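Local coordinates for LPG0439 HIT-related domain-containing protein (Legionella pneumophila subsp. pneumophila, PDB 5L0L) that is of unknown function but belongs to the histidine triad (HIT) superfamily, and may therefore bind nucleotides or other phosphate-bearing ligands, at residues N33-L41 with I51-G59; L79-T87 with S125-G133. All coordinates share one frame; numbering follows the deposited sequence.

In the fold
Both contacts belong to the HIT-like domain and share its antiparallel sheet. Interaction 1 joins strands 35-41 and 51-58, which lie next to each other in the sheet. Interaction 2 lays helix 73-92 over strand 128-134, the neighbour of strand 51-58 on its other side. Ile51 N and Ile53 O bond to the backbone of Met131 and Leu129, so the two contacts are joined through neighbouring strands. Interaction 1 rests on a ladder of backbone hydrogen bonds and is buried only in part, with charged and polar residues at its 34-36/57-59 end. Interaction 2 is buried, apolar and without hydrogen bonds between its segments; on the strand's other face, His128 and His130 bind a sulfate ion.

Interaction 1: N33-L41 with I51-G59; sequences NKYHYSVIL and IIIRYLNEG
Tyr55 CD1 lies over one face of the Tyr37 ring, 3.5 Å from Tyr37 CE2. The two ring planes are inclined at 39°, an oblique pairing. Tyr55 CG lies trans to its backbone N (chi1 173°), and this carries the ring toward Tyr35. There Tyr55 OH reaches the edge of the Tyr35 ring in plane, 3.7 Å from Tyr35 CD1, while Lys34 CG lies over one face of that ring. Both Tyr37 OH and Tyr55 OH are hydrogen-bonded to Glu75 of helix 73-92, the first to its backbone O and the second to its carboxylate. The His36 ring has Lys34 O over one face and Gly59 O at its edge. The bond from His36 NE2 to Gly59 O is weak, at 3.3 Å; His36 ND1 is bonded to Thr30. Leu56 CD2 lies over the rim of one face of the Arg54 guanidinium. Arg54 NE donates to Tyr55 O at 3.0 Å, from 58° above the carbonyl plane, and Arg54 NH2 bonds to Ser16 O.

The two strands form a beta hairpin inside the antiparallel sheet of the HIT-like domain. Its regular ladder runs through Ser38 with Arg54 and Ile40 with Ile52. A classic beta bulge interrupts it, where Leu56 and Asn57 both face His36. His36 O accepts from Leu56 N at 2.8 Å, and His36 N donates to Asn57 O at 2.9 Å. Beyond the bulge, a water hydrogen-bonded to Ser38 OG (2.7 Å between the water O and OG) donates to Ile52 O and links the two strands. On the face turned to helix 73-92, Val39 CG1 meets Ile51 CD1 at 4.0 Å. Ile53 lies on the same face and packs against Val82 of that helix.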
loop_
_atom_site.group_PDB
_atom_site.type_symbol
_atom_site.label_atom_id
_atom_site.label_comp_id
_atom_site.label_asym_id
_atom_site.label_seq_id
_atom_site.Cartn_x
_atom_site.Cartn_y
_atom_site.Cartn_z
ATOM N N ASN A 33 -1.706 1.064 22.512
ATOM C CA ASN A 33 -1.936 2.144 23.466
ATOM C C ASN A 33 -1.038 3.389 23.362
ATOM O O ASN A 33 -0.819 4.094 24.349
ATOM C CB ASN A 33 -1.917 1.562 24.903
ATOM C CG ASN A 33 -2.973 2.185 25.787
ATOM O OD1 ASN A 33 -4.119 2.412 25.356
ATOM N ND2 ASN A 33 -2.611 2.463 27.042
ATOM N N LYS A 34 -0.562 3.689 22.166
ATOM C CA LYS A 34 0.464 4.690 21.985
ATOM C C LYS A 34 0.371 5.481 20.673
ATOM O O LYS A 34 0.519 6.702 20.680
ATOM C CB LYS A 34 1.829 4.010 22.076
ATOM C CG LYS A 34 2.984 4.986 22.178
ATOM C CD LYS A 34 4.334 4.301 22.380
ATOM C CE LYS A 34 5.463 5.244 21.976
ATOM N NZ LYS A 34 6.805 4.622 22.134
ATOM N N TYR A 35 0.192 4.786 19.551
ATOM C CA TYR A 35 0.224 5.453 18.237
ATOM C C TYR A 35 -1.202 5.712 17.768
ATOM O O TYR A 35 -2.013 4.778 17.719
ATOM C CB TYR A 35 1.006 4.620 17.234
ATOM C CG TYR A 35 2.437 4.376 17.672
ATOM C CD1 TYR A 35 3.430 5.344 17.486
ATOM C CD2 TYR A 35 2.790 3.187 18.318
ATOM C CE1 TYR A 35 4.746 5.124 17.910
ATOM C CE2 TYR A 35 4.105 2.955 18.742
ATOM C CZ TYR A 35 5.072 3.925 18.542
ATOM O OH TYR A 35 6.360 3.680 18.977
ATOM N N HIS A 36 -1.502 6.971 17.470
ATOM C CA HIS A 36 -2.877 7.397 17.142
ATOM C C HIS A 36 -2.991 7.682 15.639
ATOM O O HIS A 36 -2.152 8.412 15.085
ATOM C CB HIS A 36 -3.231 8.680 17.883
ATOM C CG HIS A 36 -3.025 8.600 19.361
ATOM N ND1 HIS A 36 -3.779 7.778 20.168
ATOM C CD2 HIS A 36 -2.135 9.223 20.175
ATOM C CE1 HIS A 36 -3.358 7.895 21.423
ATOM N NE2 HIS A 36 -2.365 8.765 21.451
ATOM N N TYR A 37 -4.041 7.159 15.018
ATOM C CA TYR A 37 -4.287 7.287 13.564
ATOM C C TYR A 37 -5.723 7.730 13.293
ATOM O O TYR A 37 -6.630 7.339 14.033
ATOM C CB TYR A 37 -4.038 5.939 12.866
ATOM C CG TYR A 37 -2.631 5.425 13.057
ATOM C CD1 TYR A 37 -2.296 4.692 14.186
ATOM C CD2 TYR A 37 -1.631 5.710 12.134
ATOM C CE1 TYR A 37 -1.007 4.224 14.395
ATOM C CE2 TYR A 37 -0.328 5.255 12.337
ATOM C CZ TYR A 37 -0.020 4.536 13.484
ATOM O OH TYR A 37 1.264 4.098 13.688
ATOM N N SER A 38 -5.932 8.572 12.281
ATOM C CA SER A 38 -7.258 8.949 11.813
ATOM C C SER A 38 -7.607 8.214 10.528
ATOM O O SER A 38 -6.729 7.918 9.725
ATOM C CB SER A 38 -7.375 10.452 11.561
ATOM O OG SER A 38 -6.545 10.872 10.526
ATOM N N VAL A 39 -8.870 7.862 10.391
ATOM C CA VAL A 39 -9.432 7.296 9.192
ATOM C C VAL A 39 -10.542 8.235 8.738
ATOM O O VAL A 39 -11.522 8.439 9.468
ATOM C CB VAL A 39 -9.985 5.885 9.440
ATOM C CG1 VAL A 39 -10.633 5.352 8.178
ATOM C CG2 VAL A 39 -8.870 4.956 9.986
ATOM N N ILE A 40 -10.408 8.823 7.542
ATOM C CA ILE A 40 -11.410 9.753 7.017
ATOM C C ILE A 40 -11.732 9.404 5.566
ATOM O O ILE A 40 -10.890 8.837 4.857
ATOM C CB ILE A 40 -10.958 11.254 7.131
ATOM C CG1 ILE A 40 -9.906 11.610 6.080
ATOM C CG2 ILE A 40 -10.414 11.563 8.533
ATOM C CD1 ILE A 40 -9.524 13.075 6.072
ATOM N N LEU A 41 -12.936 9.730 5.107
ATOM C CA LEU A 41 -13.188 9.689 3.665
ATOM C C LEU A 41 -12.419 10.851 3.019
ATOM O O LEU A 41 -12.309 11.946 3.598
ATOM C CB LEU A 41 -14.675 9.762 3.315
ATOM C CG LEU A 41 -15.467 8.498 3.568
ATOM C CD1 LEU A 41 -16.952 8.838 3.516
ATOM C CD2 LEU A 41 -15.144 7.409 2.538
ATOM N N ILE A 51 -10.597 6.324 1.213
ATOM C CA ILE A 51 -10.261 6.825 2.542
ATOM C C ILE A 51 -8.786 7.211 2.616
ATOM O O ILE A 51 -7.973 6.787 1.790
ATOM C CB ILE A 51 -10.577 5.818 3.661
ATOM C CG1 ILE A 51 -9.778 4.535 3.473
ATOM C CG2 ILE A 51 -12.088 5.598 3.754
ATOM C CD1 ILE A 51 -9.831 3.588 4.650
ATOM N N ILE A 52 -8.472 8.052 3.588
ATOM C CA ILE A 52 -7.082 8.360 3.966
ATOM C C ILE A 52 -6.903 7.867 5.400
ATOM O O ILE A 52 -7.728 8.151 6.276
ATOM C CB ILE A 52 -6.806 9.858 3.916
ATOM C CG1 ILE A 52 -7.115 10.426 2.521
ATOM C CG2 ILE A 52 -5.349 10.165 4.312
ATOM C CD1 ILE A 52 -7.209 11.944 2.486
ATOM N N ILE A 53 -5.841 7.109 5.624
ATOM C CA ILE A 53 -5.457 6.652 6.936
ATOM C C ILE A 53 -4.188 7.418 7.236
ATOM O O ILE A 53 -3.221 7.339 6.449
ATOM C CB ILE A 53 -5.168 5.144 6.945
ATOM C CG1 ILE A 53 -6.408 4.383 6.470
ATOM C CG2 ILE A 53 -4.700 4.706 8.349
ATOM C CD1 ILE A 53 -6.234 2.876 6.425
ATOM N N ARG A 54 -4.213 8.187 8.333
ATOM C CA ARG A 54 -3.161 9.131 8.640
ATOM C C ARG A 54 -2.670 9.003 10.080
ATOM O O ARG A 54 -3.459 8.855 11.014
ATOM C CB ARG A 54 -3.637 10.559 8.337
ATOM C CG ARG A 54 -2.706 11.678 8.800
ATOM C CD ARG A 54 -3.070 12.127 10.183
ATOM N NE ARG A 54 -2.310 13.307 10.637
ATOM C CZ ARG A 54 -2.706 14.583 10.520
ATOM N NH1 ARG A 54 -3.863 14.926 9.948
ATOM N NH2 ARG A 54 -1.922 15.529 10.996
ATOM N N TYR A 55 -1.354 9.061 10.240
ATOM C CA TYR A 55 -0.748 9.010 11.566
ATOM C C TYR A 55 -0.832 10.407 12.160
ATOM O O TYR A 55 -0.293 11.353 11.582
ATOM C CB TYR A 55 0.718 8.598 11.419
ATOM C CG TYR A 55 1.533 8.652 12.685
ATOM C CD1 TYR A 55 1.069 8.086 13.863
ATOM C CD2 TYR A 55 2.812 9.223 12.676
ATOM C CE1 TYR A 55 1.847 8.134 15.036
ATOM C CE2 TYR A 55 3.595 9.255 13.834
ATOM C CZ TYR A 55 3.089 8.728 15.010
ATOM O OH TYR A 55 3.881 8.745 16.173
ATOM N N LEU A 56 -1.501 10.521 13.298
ATOM C CA LEU A 56 -1.665 11.792 13.992
ATOM C C LEU A 56 -0.453 12.111 14.871
ATOM O O LEU A 56 0.196 13.127 14.690
ATOM C CB LEU A 56 -2.940 11.763 14.857
ATOM C CG LEU A 56 -4.261 11.582 14.126
ATOM C CD1 LEU A 56 -5.388 11.141 15.077
ATOM C CD2 LEU A 56 -4.620 12.875 13.423
ATOM N N ASN A 57 -0.182 11.232 15.817
ATOM C CA ASN A 57 0.847 11.467 16.831
ATOM C C ASN A 57 1.027 10.260 17.728
ATOM O O ASN A 57 0.239 9.313 17.701
ATOM C CB ASN A 57 0.456 12.680 17.704
ATOM C CG ASN A 57 -0.752 12.406 18.571
ATOM O OD1 ASN A 57 -1.823 12.054 18.086
ATOM N ND2 ASN A 57 -0.595 12.583 19.866
ATOM N N GLU A 58 2.050 10.346 18.579
ATOM C CA GLU A 58 2.366 9.323 19.560
ATOM C C GLU A 58 2.167 9.950 20.952
ATOM O O GLU A 58 2.534 11.106 21.156
ATOM C CB GLU A 58 3.814 8.865 19.342
ATOM C CG GLU A 58 4.415 8.050 20.456
ATOM C CD GLU A 58 4.964 8.898 21.600
ATOM O OE1 GLU A 58 5.656 9.912 21.308
ATOM O OE2 GLU A 58 4.696 8.546 22.775
ATOM N N GLY A 59 1.582 9.202 21.885
ATOM C CA GLY A 59 1.414 9.667 23.273
ATOM C C GLY A 59 0.684 11.002 23.291
ATOM O O GLY A 59 -0.399 11.117 22.718
HETATM O O HOH W 1 -7.024 10.522 7.898
#

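Interaction 2: L79-T87 with S125-G133; sequences LNDVASLMT and SMLHLHMWG. With SO4 (sulfate ion), chain C.
Leu79, Ala83, Met86 and Thr87 of helix 73-92 pack on Leu127, Leu129 and Met131. Leu129 and Met131 belong to a His-Leu-His-Met-Trp run, residues 128-132, which resembles the histidine triad motif of HIT proteins but has tryptophan in place of the third histidine; Leu127 precedes it. Leu79 CD2 fits between the two leucines, 3.9 Å from Leu127 CD1 and 3.8 Å from Leu129 CD2. The side chain of Leu79 runs alongside those of Leu127 and Leu129 but points the opposite way. The CE methyl of the selenomethionine Met131 packs on Ala83, 3.7 Å from Ala83 CB. Met131 is extended through chi1 (-179°) and chi2, which brings its selenium to the helix backbone, 3.6 Å from Thr87 N; the bend at the last torsion turns CE to Ala83. The Thr87 side chain lies roughly perpendicular to that of Met131, with CG2 against its CE.

The helix and strand axes run nearly parallel, at 16°. Strand 51-58 lies beside this strand and adds Ile51 to Met131 and Ile53 to Leu79. On the helix, Asn80 and Ser84 reach the second subunit, another copy of this protein.

His128 and His130 alternate with Leu129 and Met131. Both bind a sulfate, probably from the crystallisation liquor. His128 NE2 donates to sulfate O1 at 2.9 Å, and His130 NE2 to sulfate O3 at 2.9 Å. The backbone N atoms of Gly103 and Asn105 also bond to the sulfate, and the site is consistent with the phosphate site of HIT proteins. The His128 ring is fixed from its other nitrogen: ND1 donates in the ring plane to Met126 O, at 2.8 Å and 167°.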
loop_
_atom_site.group_PDB
_atom_site.type_symbol
_atom_site.label_atom_id
_atom_site.label_comp_id
_atom_site.label_asym_id
_atom_site.label_seq_id
_atom_site.Cartn_x
_atom_site.Cartn_y
_atom_site.Cartn_z
ATOM N N LEU A 79 0.494 2.170 11.129
ATOM C CA LEU A 79 -0.269 2.588 9.923
ATOM C C LEU A 79 -0.746 1.356 9.179
ATOM O O LEU A 79 -1.911 1.243 8.798
ATOM C CB LEU A 79 0.587 3.462 9.005
ATOM C CG LEU A 79 -0.186 4.126 7.860
ATOM C CD1 LEU A 79 -0.993 5.291 8.381
ATOM C CD2 LEU A 79 0.705 4.616 6.749
ATOM N N ASN A 80 0.172 0.434 8.951
ATOM C CA ASN A 80 -0.136 -0.780 8.212
ATOM C C ASN A 80 -1.103 -1.707 8.938
ATOM O O ASN A 80 -1.868 -2.404 8.296
ATOM C CB ASN A 80 1.163 -1.504 7.837
ATOM C CG ASN A 80 1.935 -0.769 6.752
ATOM O OD1 ASN A 80 1.600 0.350 6.375
ATOM N ND2 ASN A 80 2.932 -1.413 6.198
ATOM N N ASP A 81 -1.058 -1.727 10.272
ATOM C CA ASP A 81 -2.061 -2.484 11.047
ATOM C C ASP A 81 -3.460 -1.870 10.876
ATOM O O ASP A 81 -4.450 -2.592 10.705
ATOM C CB ASP A 81 -1.707 -2.505 12.543
ATOM C CG ASP A 81 -0.568 -3.453 12.887
ATOM O OD1 ASP A 81 -0.143 -4.305 12.065
ATOM O OD2 ASP A 81 -0.084 -3.360 14.063
ATOM N N VAL A 82 -3.550 -0.546 10.985
ATOM C CA VAL A 82 -4.831 0.141 10.789
ATOM C C VAL A 82 -5.345 -0.109 9.353
ATOM O O VAL A 82 -6.558 -0.363 9.134
ATOM C CB VAL A 82 -4.726 1.640 11.087
ATOM C CG1 VAL A 82 -6.044 2.346 10.765
ATOM C CG2 VAL A 82 -4.381 1.864 12.556
ATOM N N ALA A 83 -4.427 -0.081 8.372
ATOM C CA ALA A 83 -4.780 -0.483 7.009
ATOM C C ALA A 83 -5.346 -1.911 6.948
ATOM O O ALA A 83 -6.389 -2.140 6.333
ATOM C CB ALA A 83 -3.609 -0.275 6.043
ATOM N N SER A 84 -4.695 -2.866 7.609
ATOM C CA SER A 84 -5.183 -4.254 7.629
ATOM C C SER A 84 -6.612 -4.340 8.159
ATOM O O SER A 84 -7.451 -5.048 7.580
ATOM C CB SER A 84 -4.260 -5.130 8.471
ATOM O OG SER A 84 -2.958 -5.152 7.899
ATOM N N LEU A 85 -6.891 -3.601 9.230
ATOM C CA LEU A 85 -8.256 -3.509 9.797
ATOM C C LEU A 85 -9.243 -2.959 8.747
ATOM O O LEU A 85 -10.269 -3.562 8.468
ATOM C CB LEU A 85 -8.263 -2.603 11.040
ATOM C CG LEU A 85 -9.634 -2.186 11.589
ATOM C CD1 LEU A 85 -10.439 -3.403 11.940
ATOM C CD2 LEU A 85 -9.498 -1.259 12.799
HETATM N N MSE A 86 -8.897 -1.815 8.154
HETATM C CA MSE A 86 -9.811 -1.167 7.215
HETATM C C MSE A 86 -10.071 -1.975 5.977
HETATM O O MSE A 86 -11.141 -1.836 5.385
HETATM C CB MSE A 86 -9.392 0.256 6.840
HETATM C CG MSE A 86 -9.365 1.224 8.007
HETATM SE SE MSE A 86 -11.077 1.321 8.984
HETATM C CE MSE A 86 -12.232 1.769 7.486
ATOM N N THR A 87 -9.124 -2.822 5.538
ATOM C CA THR A 87 -9.421 -3.692 4.397
ATOM C C THR A 87 -10.710 -4.530 4.575
ATOM O O THR A 87 -11.412 -4.807 3.595
ATOM C CB THR A 87 -8.294 -4.678 4.038
ATOM O OG1 THR A 87 -8.112 -5.625 5.105
ATOM C CG2 THR A 87 -6.969 -3.936 3.711
ATOM N N SER A 125 4.456 16.887 4.859
ATOM C CA SER A 125 4.584 15.463 4.692
ATOM C C SER A 125 4.112 14.797 5.989
ATOM O O SER A 125 4.619 15.106 7.080
ATOM C CB SER A 125 6.020 15.080 4.349
ATOM O OG SER A 125 6.213 13.674 4.383
HETATM N N MSE A 126 3.113 13.923 5.855
HETATM C CA MSE A 126 2.544 13.161 6.962
HETATM C C MSE A 126 2.647 11.707 6.624
HETATM O O MSE A 126 2.625 11.333 5.432
HETATM C CB MSE A 126 1.062 13.489 7.107
HETATM C CG MSE A 126 0.798 14.939 7.409
HETATM SE SE MSE A 126 -1.179 15.167 7.303
HETATM C CE MSE A 126 -1.176 15.957 5.533
ATOM N N LEU A 127 2.762 10.846 7.622
ATOM C CA LEU A 127 2.720 9.395 7.367
ATOM C C LEU A 127 1.251 9.024 7.110
ATOM O O LEU A 127 0.411 9.185 7.970
ATOM C CB LEU A 127 3.262 8.609 8.543
ATOM C CG LEU A 127 3.214 7.080 8.461
ATOM C CD1 LEU A 127 4.049 6.560 7.315
ATOM C CD2 LEU A 127 3.639 6.487 9.798
ATOM N N HIS A 128 0.953 8.596 5.894
ATOM C CA HIS A 128 -0.453 8.353 5.522
ATOM C C HIS A 128 -0.527 7.485 4.306
ATOM O O HIS A 128 0.422 7.436 3.523
ATOM C CB HIS A 128 -1.227 9.676 5.304
ATOM C CG HIS A 128 -0.890 10.393 4.029
ATOM N ND1 HIS A 128 0.344 10.968 3.791
ATOM C CD2 HIS A 128 -1.612 10.581 2.898
ATOM C CE1 HIS A 128 0.346 11.530 2.593
ATOM N NE2 HIS A 128 -0.832 11.302 2.026
ATOM N N LEU A 129 -1.662 6.811 4.128
ATOM C CA LEU A 129 -1.889 6.053 2.925
ATOM C C LEU A 129 -3.345 6.155 2.498
ATOM O O LEU A 129 -4.199 6.604 3.261
ATOM C CB LEU A 129 -1.444 4.603 3.053
ATOM C CG LEU A 129 -2.080 3.641 4.048
ATOM C CD1 LEU A 129 -3.440 3.140 3.589
ATOM C CD2 LEU A 129 -1.150 2.454 4.271
ATOM N N HIS A 130 -3.573 5.752 1.260
ATOM C CA HIS A 130 -4.881 5.836 0.592
ATOM C C HIS A 130 -5.389 4.424 0.419
ATOM O O HIS A 130 -4.623 3.526 0.112
ATOM C CB HIS A 130 -4.725 6.446 -0.800
ATOM C CG HIS A 130 -4.099 7.791 -0.783
ATOM N ND1 HIS A 130 -4.820 8.927 -0.518
ATOM C CD2 HIS A 130 -2.804 8.174 -0.910
ATOM C CE1 HIS A 130 -3.994 9.965 -0.491
ATOM N NE2 HIS A 130 -2.773 9.537 -0.774
HETATM N N MSE A 131 -6.693 4.243 0.564
HETATM C CA MSE A 131 -7.325 2.932 0.349
HETATM C C MSE A 131 -8.663 3.169 -0.352
HETATM O O MSE A 131 -9.312 4.222 -0.151
HETATM C CB MSE A 131 -7.495 2.210 1.690
HETATM C CG MSE A 131 -8.116 0.851 1.518
HETATM SE SE MSE A 131 -8.247 -0.150 3.225
HETATM C CE MSE A 131 -6.340 -0.292 3.620
ATOM N N TRP A 132 -9.049 2.243 -1.223
ATOM C CA TRP A 132 -10.294 2.383 -1.983
ATOM C C TRP A 132 -10.743 1.018 -2.447
ATOM O O TRP A 132 -10.020 0.008 -2.251
ATOM C CB TRP A 132 -10.097 3.345 -3.180
ATOM C CG TRP A 132 -9.061 2.844 -4.133
ATOM C CD1 TRP A 132 -9.277 2.142 -5.284
ATOM C CD2 TRP A 132 -7.632 2.986 -4.015
ATOM N NE1 TRP A 132 -8.075 1.806 -5.871
ATOM C CE2 TRP A 132 -7.055 2.320 -5.124
ATOM C CE3 TRP A 132 -6.783 3.602 -3.083
ATOM C CZ2 TRP A 132 -5.675 2.266 -5.340
ATOM C CZ3 TRP A 132 -5.415 3.499 -3.269
ATOM C CH2 TRP A 132 -4.870 2.835 -4.378
ATOM N N GLY A 133 -11.936 0.973 -3.007
ATOM C CA GLY A 133 -12.535 -0.291 -3.491
ATOM C C GLY A 133 -12.678 -0.294 -5.008
ATOM O O GLY A 133 -12.866 0.779 -5.637
HETATM S S SO4 C . -0.352 11.820 -1.655
HETATM O O1 SO4 C . -1.176 12.445 -0.579
HETATM O O2 SO4 C . 0.722 12.791 -1.827
HETATM O O3 SO4 C . -0.039 10.541 -1.030
HETATM O O4 SO4 C . -1.390 11.858 -2.695
#